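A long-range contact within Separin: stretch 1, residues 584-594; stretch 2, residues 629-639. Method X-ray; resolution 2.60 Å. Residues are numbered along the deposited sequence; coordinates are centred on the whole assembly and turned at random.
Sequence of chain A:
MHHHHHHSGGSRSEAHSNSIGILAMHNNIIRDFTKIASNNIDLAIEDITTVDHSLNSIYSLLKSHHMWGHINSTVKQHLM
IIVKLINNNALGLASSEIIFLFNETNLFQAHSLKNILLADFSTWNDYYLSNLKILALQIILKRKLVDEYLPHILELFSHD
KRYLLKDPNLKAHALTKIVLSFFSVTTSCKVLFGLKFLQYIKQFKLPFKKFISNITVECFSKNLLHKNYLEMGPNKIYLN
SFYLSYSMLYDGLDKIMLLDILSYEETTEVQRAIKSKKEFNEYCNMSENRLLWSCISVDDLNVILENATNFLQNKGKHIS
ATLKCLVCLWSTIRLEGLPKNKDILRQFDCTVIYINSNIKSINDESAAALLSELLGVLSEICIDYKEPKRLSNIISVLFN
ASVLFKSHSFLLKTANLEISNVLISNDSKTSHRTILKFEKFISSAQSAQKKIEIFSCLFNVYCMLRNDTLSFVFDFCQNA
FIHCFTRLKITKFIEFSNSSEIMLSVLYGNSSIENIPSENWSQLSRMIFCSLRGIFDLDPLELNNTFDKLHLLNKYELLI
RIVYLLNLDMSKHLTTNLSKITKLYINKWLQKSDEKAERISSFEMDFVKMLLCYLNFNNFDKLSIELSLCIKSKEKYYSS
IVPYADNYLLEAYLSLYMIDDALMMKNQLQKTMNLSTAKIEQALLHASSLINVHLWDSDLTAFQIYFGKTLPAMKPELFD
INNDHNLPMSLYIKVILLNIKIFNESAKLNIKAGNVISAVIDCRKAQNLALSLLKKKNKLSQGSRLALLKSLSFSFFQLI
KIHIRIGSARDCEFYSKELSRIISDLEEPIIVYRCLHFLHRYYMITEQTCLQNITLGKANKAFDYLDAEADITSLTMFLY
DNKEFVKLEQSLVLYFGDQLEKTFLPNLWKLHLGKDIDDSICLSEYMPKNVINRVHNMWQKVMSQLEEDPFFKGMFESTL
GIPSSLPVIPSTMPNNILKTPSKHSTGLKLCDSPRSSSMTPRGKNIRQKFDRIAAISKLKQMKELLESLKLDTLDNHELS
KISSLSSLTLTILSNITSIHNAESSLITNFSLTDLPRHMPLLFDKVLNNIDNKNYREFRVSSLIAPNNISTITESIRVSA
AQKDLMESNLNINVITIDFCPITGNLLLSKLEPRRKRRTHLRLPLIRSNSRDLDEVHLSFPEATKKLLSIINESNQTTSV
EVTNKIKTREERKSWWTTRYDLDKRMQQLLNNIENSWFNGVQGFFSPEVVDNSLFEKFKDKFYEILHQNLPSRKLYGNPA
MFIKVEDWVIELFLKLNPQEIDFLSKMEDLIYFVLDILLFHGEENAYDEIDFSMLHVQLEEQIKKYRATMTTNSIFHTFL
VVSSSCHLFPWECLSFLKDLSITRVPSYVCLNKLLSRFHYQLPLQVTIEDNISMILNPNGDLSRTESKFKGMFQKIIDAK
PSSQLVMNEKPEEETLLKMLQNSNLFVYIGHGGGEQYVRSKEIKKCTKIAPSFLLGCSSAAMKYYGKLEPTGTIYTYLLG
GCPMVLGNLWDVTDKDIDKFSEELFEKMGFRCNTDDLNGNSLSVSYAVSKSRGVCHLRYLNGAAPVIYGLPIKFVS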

# COMPACT_ATOMS: atom_id res chain seq x y z
N LEU A 584 -14.48 16.29 -15.19
CA LEU A 584 -15.67 15.95 -15.96
C LEU A 584 -16.74 15.32 -15.09
O LEU A 584 -17.90 15.71 -15.14
CB LEU A 584 -15.31 15.00 -17.10
CG LEU A 584 -15.02 15.78 -18.36
CD1 LEU A 584 -14.34 14.92 -19.38
CD2 LEU A 584 -16.33 16.32 -18.87
N TYR A 585 -16.32 14.36 -14.28
CA TYR A 585 -17.24 13.65 -13.42
C TYR A 585 -17.87 14.57 -12.39
O TYR A 585 -19.07 14.46 -12.12
CB TYR A 585 -16.54 12.49 -12.72
CG TYR A 585 -17.43 11.71 -11.78
CD1 TYR A 585 -18.44 10.89 -12.28
CD2 TYR A 585 -17.25 11.77 -10.41
CE1 TYR A 585 -19.25 10.18 -11.42
CE2 TYR A 585 -18.05 11.07 -9.55
CZ TYR A 585 -19.06 10.26 -10.06
OH TYR A 585 -19.87 9.56 -9.20
N ILE A 586 -17.08 15.48 -11.83
CA ILE A 586 -17.59 16.39 -10.83
C ILE A 586 -18.59 17.39 -11.43
O ILE A 586 -19.65 17.63 -10.85
CB ILE A 586 -16.46 17.18 -10.12
CG1 ILE A 586 -15.61 16.24 -9.26
CG2 ILE A 586 -17.03 18.30 -9.24
CD1 ILE A 586 -14.54 16.97 -8.47
N ASN A 587 -18.28 17.95 -12.59
CA ASN A 587 -19.10 19.04 -13.10
C ASN A 587 -20.21 18.67 -14.07
O ASN A 587 -21.18 19.43 -14.19
CB ASN A 587 -18.21 20.08 -13.76
CG ASN A 587 -17.40 20.87 -12.74
OD1 ASN A 587 -16.19 20.69 -12.64
ND2 ASN A 587 -18.07 21.74 -11.97
N LYS A 588 -20.08 17.54 -14.77
CA LYS A 588 -21.06 17.16 -15.78
C LYS A 588 -21.78 15.86 -15.44
O LYS A 588 -22.69 15.46 -16.14
CB LYS A 588 -20.39 17.03 -17.15
CG LYS A 588 -19.65 18.26 -17.59
CD LYS A 588 -20.50 19.49 -17.39
CE LYS A 588 -21.13 19.95 -18.69
NZ LYS A 588 -20.06 20.06 -19.74
N TRP A 589 -21.37 15.18 -14.37
CA TRP A 589 -22.15 14.05 -13.90
C TRP A 589 -22.64 14.26 -12.48
O TRP A 589 -23.82 14.48 -12.25
CB TRP A 589 -21.36 12.74 -13.97
CG TRP A 589 -22.29 11.57 -13.97
CD1 TRP A 589 -22.62 10.78 -12.91
CD2 TRP A 589 -23.08 11.12 -15.07
NE1 TRP A 589 -23.54 9.84 -13.29
CE2 TRP A 589 -23.85 10.03 -14.61
CE3 TRP A 589 -23.21 11.52 -16.40
CZ2 TRP A 589 -24.73 9.33 -15.44
CZ3 TRP A 589 -24.08 10.82 -17.23
CH2 TRP A 589 -24.83 9.75 -16.75
N LEU A 590 -21.70 14.23 -11.55
CA LEU A 590 -22.01 14.33 -10.13
C LEU A 590 -22.83 15.55 -9.80
O LEU A 590 -23.68 15.51 -8.92
CB LEU A 590 -20.72 14.34 -9.33
CG LEU A 590 -20.73 13.68 -7.96
CD1 LEU A 590 -21.18 12.24 -8.10
CD2 LEU A 590 -19.31 13.76 -7.37
N GLN A 591 -22.59 16.65 -10.52
CA GLN A 591 -23.28 17.91 -10.27
C GLN A 591 -24.74 17.89 -10.70
O GLN A 591 -25.58 18.58 -10.11
CB GLN A 591 -22.57 19.06 -10.97
CG GLN A 591 -22.57 20.34 -10.15
CD GLN A 591 -22.06 20.11 -8.73
OE1 GLN A 591 -20.97 19.58 -8.52
NE2 GLN A 591 -22.87 20.50 -7.74
N LYS A 592 -25.02 17.12 -11.76
CA LYS A 592 -26.36 16.92 -12.29
C LYS A 592 -27.02 15.72 -11.62
O LYS A 592 -27.84 15.03 -12.22
CB LYS A 592 -26.31 16.73 -13.81
CG LYS A 592 -25.30 17.63 -14.51
CD LYS A 592 -25.89 18.33 -15.73
CE LYS A 592 -25.07 19.59 -16.06
NZ LYS A 592 -24.85 20.45 -14.85
N SER A 593 -26.64 15.49 -10.37
CA SER A 593 -27.21 14.44 -9.56
C SER A 593 -28.74 14.51 -9.48
O SER A 593 -29.42 13.49 -9.65
CB SER A 593 -26.63 14.51 -8.14
OG SER A 593 -26.98 13.37 -7.38
N ASP A 594 -29.28 15.70 -9.22
CA ASP A 594 -30.72 15.86 -8.97
C ASP A 594 -31.53 16.17 -10.24
O ASP A 594 -32.75 16.05 -10.23
CB ASP A 594 -30.97 16.97 -7.93
CG ASP A 594 -30.22 16.74 -6.62
OD1 ASP A 594 -29.05 16.26 -6.66
OD2 ASP A 594 -30.79 17.06 -5.55
N LEU A 629 -15.74 16.05 -1.14
CA LEU A 629 -16.69 17.00 -0.60
C LEU A 629 -17.95 16.96 -1.44
O LEU A 629 -19.06 16.92 -0.92
CB LEU A 629 -16.11 18.42 -0.56
CG LEU A 629 -14.98 18.75 0.43
CD1 LEU A 629 -14.68 20.23 0.37
CD2 LEU A 629 -15.30 18.31 1.85
N CYS A 630 -17.77 16.94 -2.75
CA CYS A 630 -18.91 16.95 -3.65
C CYS A 630 -19.80 15.70 -3.46
O CYS A 630 -21.02 15.81 -3.43
CB CYS A 630 -18.42 17.06 -5.09
SG CYS A 630 -19.78 17.12 -6.24
N ILE A 631 -19.18 14.53 -3.33
CA ILE A 631 -19.89 13.29 -3.00
C ILE A 631 -20.70 13.43 -1.72
O ILE A 631 -21.91 13.17 -1.69
CB ILE A 631 -18.92 12.11 -2.84
CG1 ILE A 631 -18.28 11.75 -4.18
CG2 ILE A 631 -19.62 10.92 -2.20
CD1 ILE A 631 -17.11 10.84 -4.06
N LYS A 632 -20.03 13.85 -0.65
CA LYS A 632 -20.67 14.01 0.65
C LYS A 632 -21.72 15.09 0.59
O LYS A 632 -22.49 15.27 1.52
CB LYS A 632 -19.65 14.35 1.73
CG LYS A 632 -18.52 13.33 1.89
CD LYS A 632 -17.32 13.97 2.60
CE LYS A 632 -17.78 14.78 3.81
NZ LYS A 632 -18.48 13.94 4.83
N SER A 633 -21.72 15.82 -0.51
CA SER A 633 -22.75 16.82 -0.76
C SER A 633 -23.99 16.17 -1.39
O SER A 633 -25.10 16.30 -0.88
CB SER A 633 -22.19 17.93 -1.64
OG SER A 633 -23.21 18.75 -2.14
N LYS A 634 -23.79 15.43 -2.48
CA LYS A 634 -24.87 14.72 -3.15
C LYS A 634 -25.20 13.43 -2.40
O LYS A 634 -25.38 12.36 -3.01
CB LYS A 634 -24.49 14.39 -4.60
CG LYS A 634 -23.84 15.51 -5.38
CD LYS A 634 -24.78 16.64 -5.61
CE LYS A 634 -24.18 17.67 -6.55
NZ LYS A 634 -25.16 18.78 -6.84
N GLU A 635 -25.29 13.53 -1.08
CA GLU A 635 -25.62 12.43 -0.19
C GLU A 635 -26.98 11.75 -0.46
O GLU A 635 -27.16 10.55 -0.17
CB GLU A 635 -25.59 12.95 1.23
CG GLU A 635 -25.94 11.98 2.30
CD GLU A 635 -25.57 12.55 3.65
OE1 GLU A 635 -26.30 13.44 4.15
OE2 GLU A 635 -24.51 12.13 4.19
N LYS A 636 -27.93 12.51 -1.00
CA LYS A 636 -29.24 11.99 -1.38
C LYS A 636 -29.14 10.75 -2.26
O LYS A 636 -30.05 9.92 -2.28
CB LYS A 636 -30.05 13.07 -2.11
CG LYS A 636 -31.50 12.68 -2.49
CD LYS A 636 -32.24 13.84 -3.17
CE LYS A 636 -33.63 13.43 -3.64
NZ LYS A 636 -34.24 14.44 -4.55
N TYR A 637 -28.03 10.62 -2.97
CA TYR A 637 -27.85 9.55 -3.94
C TYR A 637 -26.63 8.70 -3.66
O TYR A 637 -26.54 7.55 -4.11
CB TYR A 637 -27.73 10.15 -5.34
CG TYR A 637 -28.99 10.87 -5.77
CD1 TYR A 637 -29.19 12.20 -5.43
CD2 TYR A 637 -29.98 10.20 -6.48
CE1 TYR A 637 -30.35 12.87 -5.82
CE2 TYR A 637 -31.14 10.85 -6.87
CZ TYR A 637 -31.32 12.19 -6.53
OH TYR A 637 -32.48 12.84 -6.91
N TYR A 638 -25.67 9.27 -2.94
CA TYR A 638 -24.38 8.61 -2.83
C TYR A 638 -24.08 8.21 -1.41
O TYR A 638 -22.92 8.01 -1.05
CB TYR A 638 -23.29 9.52 -3.38
CG TYR A 638 -23.38 9.71 -4.88
CD1 TYR A 638 -22.74 8.83 -5.75
CD2 TYR A 638 -24.11 10.76 -5.42
CE1 TYR A 638 -22.81 9.00 -7.12
CE2 TYR A 638 -24.19 10.94 -6.80
CZ TYR A 638 -23.54 10.05 -7.64
OH TYR A 638 -23.61 10.22 -9.00
N SER A 639 -25.13 8.08 -0.61
CA SER A 639 -24.97 7.84 0.82
C SER A 639 -24.19 6.56 1.08
O SER A 639 -23.45 6.47 2.06
CB SER A 639 -26.32 7.78 1.53
OG SER A 639 -26.77 6.44 1.65

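The helix that carries Y585 and I586 and the one that carries C630 and I631 run in nearly the same direction, at 23° to one another, but their axes come no closer than 11.3 Å; side chains span the gap, and those of stretch 2 also meet backbone oxygens of stretch 1. L590 is central to the contact. Its CA-to-CB bond points sideways, yet chi1 of -146°, between wells, and chi2 in p bring both methyls to stretch 2. L590 CD2 lies 3.6 Å from C630 SG and 3.9 Å from I631 CG1, while L590 CD1 packs over one face of the Y638 ring, 3.3 Å from Y638 CZ. The t rotamer of C630 also places its SG 4.2 Å from I586 CG2, extending the apolar patch by one helical turn.

Y638, with chi1 in m, presents one ring face to L590 and an edge to S593. S593 OG lies near the ring plane, 3.7 Å from Y638 CE2, and Y638 OH approaches the edge of the W589 indole, 4.1 Å from W589 CD1. Y585, in t, carries its hydroxyl to the same ring, with Y585 OH 3.6 Å from Y638 CE1.

K634 begins with two m torsions and then extends through chi3 and chi4, both t. The bend turns the chain along stretch 1, where its aliphatic part packs on S593 (K634 CD to S593 CB, 3.8 Å) and its end reaches the backbone at the L590-S593 type I turn. There K634 NZ donates a weak hydrogen bond to Q591 O, at 3.3 Å.

Y637, also m at chi1, takes the backbone carbonyl of S593 over one ring face, and S593 OG, on a t side chain, sits 3.2 Å from Y637 CD1. The fully extended K636 donates a weak hydrogen bond from K636 NZ to Y637 OH, at 3.4 Å. Its charge faces D594 at longer range: K636 NZ and D594 OD2 are 4.4 Å apart, beyond a salt bridge.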